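Local coordinates for endo-arabinase (Bacteroides thetaiotaomicron, PDB 5C0P), which probably hydrolyses O-glycosidic bonds as a family 43 glycoside hydrolase of the arabinan-degradation pathway, and carries bound magnesium, at residues V264-S275 against V287-F298. Numbering follows the deposited sequence. Where two conformers were deposited one is given.
Sequences VFKDLKGRLMIS and VITPIYIKDGKF
I274 and T289 form an antiparallel hydrogen-bonded pair: I274 N gives its hydrogen to T289 O at 2.9 Å (171° at the hydrogen), and T289 N returns one to I274 O at 3.0 Å. M273 and P290 make the non-hydrogen-bonded pair between, and the next bond across is I291 N to L272 O at 3.1 Å, nearly straight, the donor lying 39° above the carbonyl plane. Beyond the pair, S275 OG is satisfied by P29 O. G270 N to D267 O closes the type I turn; D267 OD1 adds an Asx turn to K269 N and takes R271 N from the opposite face of its carboxylate, while OD2 salt-bridges R271 NH1 at 2.7 Å.

Apolar groups fill the rest. Bent at chi2 and chi3, selenomethionine M273 folds its SE back to 3.7 Å from P290 CA. L272, with CG swung opposite its own N (chi1 -168°), rests CG on I291 CG2 and sends CD2 to I293 CD1 and to the edge of the F298 ring, 3.8 Å from CE1. Cutting L272 back to alanine would probably open a gap between I291, I293 and F298. Backbone bonds thus set the register of hairpin 272-278/285-290, whose second strand is the outer edge of one blade of the five-bladed beta-propeller, while packing on L272 and V264, with F298 N bonded to Q235 OE1, places the C-terminal tail.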
ATOM      1  N   VAL A 264       5.897  -6.381   0.129  1.00  9.32           N
ATOM      2  CA  VAL A 264       7.134  -7.145   0.148  1.00 10.65           C
ATOM      3  C   VAL A 264       8.222  -6.411  -0.623  1.00 12.08           C
ATOM      4  O   VAL A 264       7.948  -5.623  -1.543  1.00 12.89           O
ATOM      5  CB  VAL A 264       6.954  -8.578  -0.408  1.00 12.94           C
ATOM      6  CG1 VAL A 264       5.984  -9.380   0.468  1.00 14.43           C
ATOM      7  CG2 VAL A 264       6.461  -8.537  -1.838  1.00 15.33           C
ATOM      8  N   PHE A 265       9.460  -6.657  -0.222  1.00 10.25           N
ATOM      9  CA  PHE A 265      10.607  -6.030  -0.849  1.00 10.65           C
ATOM     10  C   PHE A 265      11.834  -6.893  -0.652  1.00 12.01           C
ATOM     11  O   PHE A 265      11.876  -7.736   0.249  1.00 12.49           O
ATOM     12  CB  PHE A 265      10.859  -4.646  -0.242  1.00 11.98           C
ATOM     13  CG  PHE A 265      11.247  -4.673   1.223  1.00 11.31           C
ATOM     14  CD1 PHE A 265      12.584  -4.665   1.611  1.00 12.97           C
ATOM     15  CD2 PHE A 265      10.269  -4.682   2.211  1.00 11.33           C
ATOM     16  CE1 PHE A 265      12.945  -4.682   2.963  1.00 12.25           C
ATOM     17  CE2 PHE A 265      10.615  -4.708   3.560  1.00 10.60           C
ATOM     18  CZ  PHE A 265      11.948  -4.697   3.941  1.00 11.60           C
ATOM     19  N   LYS A 266      12.850  -6.668  -1.473  1.00 12.50           N
ATOM     20  CA  LYS A 266      14.136  -7.300  -1.226  1.00 11.95           C
ATOM     21  C   LYS A 266      15.039  -6.328  -0.505  1.00 12.06           C
ATOM     22  O   LYS A 266      15.159  -5.161  -0.909  1.00 14.56           O
ATOM     23  CB  LYS A 266      14.779  -7.782  -2.525  1.00 12.62           C
ATOM     24  CG  LYS A 266      14.056  -8.980  -3.104  1.00 14.25           C
ATOM     25  CD  LYS A 266      14.711  -9.467  -4.373  1.00 22.90           C
ATOM     26  CE  LYS A 266      14.138 -10.819  -4.772  1.00 28.38           C
ATOM     27  NZ  LYS A 266      14.685 -11.289  -6.073  1.00 33.73           N
ATOM     28  N   ASP A 267      15.654  -6.796   0.577  1.00 10.73           N
ATOM     29  CA  ASP A 267      16.603  -5.961   1.307  1.00 11.17           C
ATOM     30  C   ASP A 267      17.895  -5.789   0.503  1.00 12.15           C
ATOM     31  O   ASP A 267      18.003  -6.300  -0.621  1.00 14.56           O
ATOM     32  CB  ASP A 267      16.840  -6.454   2.749  1.00 10.85           C
ATOM     33  CG  ASP A 267      17.653  -7.739   2.840  1.00 15.66           C
ATOM     34  OD1 ASP A 267      18.239  -8.206   1.842  1.00 16.24           O
ATOM     35  OD2 ASP A 267      17.730  -8.278   3.967  1.00 17.11           O
ATOM     36  N   LEU A 268      18.862  -5.068   1.068  1.00 12.24           N
ATOM     37  CA  LEU A 268      20.092  -4.740   0.342  1.00 12.48           C
ATOM     38  C   LEU A 268      20.939  -5.967  -0.001  1.00 17.03           C
ATOM     39  O   LEU A 268      21.808  -5.904  -0.872  1.00 20.17           O
ATOM     40  CB  LEU A 268      20.922  -3.716   1.122  1.00 14.20           C
ATOM     41  CG  LEU A 268      20.270  -2.341   1.244  1.00 14.20           C
ATOM     42  CD1 LEU A 268      21.076  -1.489   2.199  1.00 16.17           C
ATOM     43  CD2 LEU A 268      20.183  -1.671  -0.118  1.00 16.64           C
ATOM     44  N   LYS A 269      20.683  -7.077   0.691  1.00 14.27           N
ATOM     45  CA  LYS A 269      21.362  -8.340   0.426  1.00 15.53           C
ATOM     46  C   LYS A 269      20.561  -9.255  -0.502  1.00 17.93           C
ATOM     47  O   LYS A 269      20.999 -10.362  -0.821  1.00 19.80           O
ATOM     48  CB  LYS A 269      21.657  -9.057   1.740  1.00 15.17           C
ATOM     49  CG  LYS A 269      22.731  -8.383   2.568  1.00 17.72           C
ATOM     50  CD  LYS A 269      22.978  -9.108   3.885  1.00 19.27           C
ATOM     51  CE  LYS A 269      21.788  -8.992   4.817  1.00 19.76           C
ATOM     52  NZ  LYS A 269      22.078  -9.620   6.143  1.00 25.75           N
ATOM     53  N   GLY A 270      19.385  -8.803  -0.921  1.00 15.27           N
ATOM     54  CA  GLY A 270      18.577  -9.579  -1.846  1.00 16.48           C
ATOM     55  C   GLY A 270      17.567 -10.501  -1.182  1.00 16.91           C
ATOM     56  O   GLY A 270      16.880 -11.249  -1.875  1.00 17.12           O
ATOM     57  N   ARG A 271      17.464 -10.438   0.147  1.00 12.66           N
ATOM     58  CA  ARG A 271      16.519 -11.281   0.891  1.00 15.13           C
ATOM     59  C   ARG A 271      15.111 -10.720   0.792  1.00 11.88           C
ATOM     60  O   ARG A 271      14.888  -9.545   1.084  1.00 12.58           O
ATOM     61  CB  ARG A 271      16.884 -11.332   2.375  1.00 15.20           C
ATOM     62  CG  ARG A 271      18.075 -12.197   2.752  1.00 28.43           C
ATOM     63  CD  ARG A 271      18.261 -12.201   4.274  1.00 31.55           C
ATOM     64  NE  ARG A 271      18.758 -10.917   4.768  1.00 40.01           N
ATOM     65  CZ  ARG A 271      18.386 -10.345   5.913  1.00 47.00           C
ATOM     66  NH1 ARG A 271      18.908  -9.176   6.269  1.00 48.95           N
ATOM     67  NH2 ARG A 271      17.491 -10.927   6.702  1.00 46.14           N
ATOM     68  N   LEU A 272      14.148 -11.558   0.416  1.00 12.14           N
ATOM     69  CA  LEU A 272      12.760 -11.105   0.367  1.00 11.48           C
ATOM     70  C   LEU A 272      12.188 -10.934   1.780  1.00 12.91           C
ATOM     71  O   LEU A 272      12.340 -11.815   2.648  1.00 12.16           O
ATOM     72  CB  LEU A 272      11.906 -12.067  -0.468  1.00 15.12           C
ATOM     73  CG  LEU A 272      10.500 -11.619  -0.854  1.00 17.79           C
ATOM     74  CD1 LEU A 272      10.542 -10.430  -1.820  1.00 17.97           C
ATOM     75  CD2 LEU A 272       9.719 -12.788  -1.466  1.00 18.59           C
HETATM   76  N   MSE A 273      11.565  -9.777   2.006  1.00 12.38           N
HETATM   77  CA  MSE A 273      11.005  -9.417   3.306  1.00 10.33           C
HETATM   78  C   MSE A 273       9.559  -8.981   3.147  1.00 10.96           C
HETATM   79  O   MSE A 273       9.170  -8.472   2.098  1.00 10.43           O
HETATM   80  CB  MSE A 273      11.766  -8.228   3.915  1.00 12.83           C
HETATM   81  CG  MSE A 273      13.272  -8.346   3.899  1.00 14.98           C
HETATM   82 SE   MSE A 273      13.904  -9.601   5.225  0.63 18.94          SE
HETATM   83  CE  MSE A 273      13.391  -8.607   6.794  1.00 17.30           C
ATOM     84  N   ILE A 274       8.775  -9.142   4.212  1.00 10.61           N
ATOM     85  CA  ILE A 274       7.438  -8.556   4.279  1.00  9.18           C
ATOM     86  C   ILE A 274       7.425  -7.482   5.367  1.00  9.55           C
ATOM     87  O   ILE A 274       8.111  -7.607   6.378  1.00 11.16           O
ATOM     88  CB  ILE A 274       6.346  -9.632   4.520  1.00 10.86           C
ATOM     89  CG1 ILE A 274       4.935  -9.030   4.402  1.00 11.30           C
ATOM     90  CG2 ILE A 274       6.537 -10.312   5.869  1.00 12.22           C
ATOM     91  CD1 ILE A 274       3.827 -10.088   4.308  1.00 15.62           C
ATOM     92  N   SER A 275       6.671  -6.416   5.123  1.00  9.14           N
ATOM     93  CA  SER A 275       6.464  -5.353   6.104  1.00  9.54           C
ATOM     94  C   SER A 275       4.968  -5.097   6.257  1.00  9.24           C
ATOM     95  O   SER A 275       4.259  -4.887   5.258  1.00  9.94           O
ATOM     96  CB  SER A 275       7.171  -4.073   5.640  1.00 10.23           C
ATOM     97  OG  SER A 275       6.886  -2.970   6.494  1.00 10.99           O
ATOM     98  N   VAL A 287       6.036  -4.840  11.598  1.00 10.22           N
ATOM     99  CA  VAL A 287       6.599  -6.172  11.646  1.00  9.66           C
ATOM    100  C   VAL A 287       7.305  -6.342  10.308  1.00  9.25           C
ATOM    101  O   VAL A 287       6.676  -6.257   9.252  1.00 11.10           O
ATOM    102  CB  VAL A 287       5.492  -7.221  11.806  1.00 10.92           C
ATOM    103  CG1 VAL A 287       6.077  -8.628  11.782  1.00 11.85           C
ATOM    104  CG2 VAL A 287       4.720  -6.986  13.110  1.00 15.03           C
ATOM    105  N   ILE A 288       8.620  -6.504  10.353  1.00 11.80           N
ATOM    106  CA  ILE A 288       9.421  -6.598   9.132  1.00 10.96           C
ATOM    107  C   ILE A 288      10.250  -7.862   9.277  1.00 10.94           C
ATOM    108  O   ILE A 288      11.146  -7.945  10.111  1.00 14.25           O
ATOM    109  CB  ILE A 288      10.337  -5.374   8.961  1.00 12.88           C
ATOM    110  CG1 ILE A 288       9.525  -4.069   9.020  1.00 12.02           C
ATOM    111  CG2 ILE A 288      11.116  -5.477   7.646  1.00 13.38           C
ATOM    112  CD1 ILE A 288      10.388  -2.807   9.205  1.00 13.47           C
ATOM    113  N   THR A 289       9.942  -8.863   8.459  1.00 12.06           N
ATOM    114  CA  THR A 289      10.508 -10.185   8.665  0.53 12.19           C
ATOM    115  C   THR A 289      10.684 -10.909   7.323  1.00 11.91           C
ATOM    116  O   THR A 289       9.996 -10.596   6.347  1.00 11.21           O
ATOM    117  CB  THR A 289       9.591 -10.966   9.641  0.53 18.76           C
ATOM    118  OG1 THR A 289      10.219 -12.177  10.079  0.53 15.38           O
ATOM    119  CG2 THR A 289       8.260 -11.263   8.991  0.53 20.34           C
ATOM    120  N   PRO A 290      11.625 -11.871   7.264  1.00 11.60           N
ATOM    121  CA  PRO A 290      11.802 -12.594   5.999  1.00 11.15           C
ATOM    122  C   PRO A 290      10.542 -13.341   5.598  1.00 14.76           C
ATOM    123  O   PRO A 290       9.779 -13.816   6.451  1.00 16.41           O
ATOM    124  CB  PRO A 290      12.913 -13.590   6.313  1.00 13.56           C
ATOM    125  CG  PRO A 290      13.693 -12.950   7.423  1.00 15.19           C
ATOM    126  CD  PRO A 290      12.665 -12.217   8.250  1.00 13.18           C
ATOM    127  N   ILE A 291      10.329 -13.444   4.296  1.00 12.46           N
ATOM    128  CA  ILE A 291       9.205 -14.202   3.776  1.00 11.74           C
ATOM    129  C   ILE A 291       9.685 -15.067   2.623  1.00 14.61           C
ATOM    130  O   ILE A 291      10.649 -14.724   1.937  1.00 15.05           O
ATOM    131  CB  ILE A 291       8.061 -13.268   3.348  1.00 13.35           C
ATOM    132  CG1 ILE A 291       6.785 -14.062   3.053  1.00 15.94           C
ATOM    133  CG2 ILE A 291       8.458 -12.444   2.143  1.00 13.89           C
ATOM    134  CD1 ILE A 291       5.568 -13.178   2.836  1.00 17.74           C
ATOM    135  N   TYR A 292       9.032 -16.207   2.432  1.00 12.53           N
ATOM    136  CA  TYR A 292       9.503 -17.189   1.476  1.00 11.70           C
ATOM    137  C   TYR A 292       8.393 -17.609   0.533  1.00 14.85           C
ATOM    138  O   TYR A 292       7.216 -17.593   0.890  1.00 17.10           O
ATOM    139  CB  TYR A 292      10.036 -18.412   2.221  1.00 12.54           C
ATOM    140  CG  TYR A 292      11.167 -18.079   3.171  1.00 12.18           C
ATOM    141  CD1 TYR A 292      12.487 -18.156   2.753  1.00 16.63           C
ATOM    142  CD2 TYR A 292      10.913 -17.681   4.481  1.00 13.17           C
ATOM    143  CE1 TYR A 292      13.523 -17.850   3.609  1.00 18.64           C
ATOM    144  CE2 TYR A 292      11.948 -17.379   5.349  1.00 13.60           C
ATOM    145  CZ  TYR A 292      13.249 -17.461   4.901  1.00 15.70           C
ATOM    146  OH  TYR A 292      14.299 -17.158   5.746  1.00 18.97           O
ATOM    147  N   ILE A 293       8.787 -17.987  -0.676  1.00 16.06           N
ATOM    148  CA  ILE A 293       7.856 -18.491  -1.664  1.00 15.45           C
ATOM    149  C   ILE A 293       7.995 -20.006  -1.732  1.00 14.97           C
ATOM    150  O   ILE A 293       9.103 -20.542  -1.854  1.00 18.30           O
ATOM    151  CB  ILE A 293       8.137 -17.864  -3.033  1.00 16.10           C
ATOM    152  CG1 ILE A 293       7.866 -16.359  -2.970  1.00 19.83           C
ATOM    153  CG2 ILE A 293       7.286 -18.509  -4.110  1.00 20.09           C
ATOM    154  CD1 ILE A 293       8.705 -15.556  -3.922  1.00 24.28           C
ATOM    155  N   LYS A 294       6.872 -20.709  -1.617  1.00 15.90           N
ATOM    156  CA  LYS A 294       6.884 -22.161  -1.705  1.00 18.55           C
ATOM    157  C   LYS A 294       5.701 -22.576  -2.555  1.00 16.53           C
ATOM    158  O   LYS A 294       4.575 -22.143  -2.297  1.00 17.08           O
ATOM    159  CB  LYS A 294       6.783 -22.793  -0.315  1.00 24.32           C
ATOM    160  CG  LYS A 294       7.066 -24.290  -0.283  1.00 31.43           C
ATOM    161  N   ASP A 295       5.960 -23.377  -3.583  1.00 21.01           N
ATOM    162  CA  ASP A 295       4.912 -23.828  -4.494  1.00 20.40           C
ATOM    163  C   ASP A 295       4.115 -22.659  -5.075  1.00 18.71           C
ATOM    164  O   ASP A 295       2.893 -22.716  -5.212  1.00 20.29           O
ATOM    165  CB  ASP A 295       3.987 -24.840  -3.804  1.00 23.23           C
ATOM    166  CG  ASP A 295       4.723 -26.093  -3.354  1.00 32.04           C
ATOM    167  OD1 ASP A 295       5.592 -26.587  -4.107  1.00 34.44           O
ATOM    168  OD2 ASP A 295       4.436 -26.583  -2.242  1.00 31.75           O
ATOM    169  N   GLY A 296       4.822 -21.582  -5.388  1.00 13.72           N
ATOM    170  CA  GLY A 296       4.243 -20.477  -6.123  1.00 14.78           C
ATOM    171  C   GLY A 296       3.423 -19.502  -5.309  1.00 17.05           C
ATOM    172  O   GLY A 296       2.701 -18.679  -5.873  1.00 18.57           O
ATOM    173  N   LYS A 297       3.534 -19.577  -3.987  1.00 14.29           N
ATOM    174  CA  LYS A 297       2.806 -18.648  -3.127  1.00 14.17           C
ATOM    175  C   LYS A 297       3.535 -18.423  -1.809  1.00 13.81           C
ATOM    176  O   LYS A 297       4.514 -19.098  -1.514  1.00 18.22           O
ATOM    177  CB  LYS A 297       1.386 -19.156  -2.873  1.00 21.72           C
ATOM    178  CG  LYS A 297       1.321 -20.441  -2.086  1.00 22.66           C
ATOM    179  CD  LYS A 297      -0.070 -21.061  -2.167  1.00 25.23           C
ATOM    180  N   PHE A 298       3.058 -17.470  -1.017  1.00 14.10           N
ATOM    181  CA  PHE A 298       3.683 -17.191   0.278  1.00 19.20           C
ATOM    182  C   PHE A 298       3.165 -18.135   1.354  1.00 23.14           C
ATOM    183  O   PHE A 298       2.120 -18.764   1.183  1.00 22.11           O
ATOM    184  CB  PHE A 298       3.430 -15.745   0.710  1.00 17.73           C
ATOM    185  CG  PHE A 298       4.088 -14.718  -0.165  1.00 15.76           C
ATOM    186  CD1 PHE A 298       5.466 -14.720  -0.356  1.00 20.43           C
ATOM    187  CD2 PHE A 298       3.334 -13.731  -0.778  1.00 17.08           C
ATOM    188  CE1 PHE A 298       6.075 -13.759  -1.158  1.00 18.09           C
ATOM    189  CE2 PHE A 298       3.930 -12.767  -1.573  1.00 16.15           C
ATOM    190  CZ  PHE A 298       5.301 -12.770  -1.764  1.00 16.44           C
TER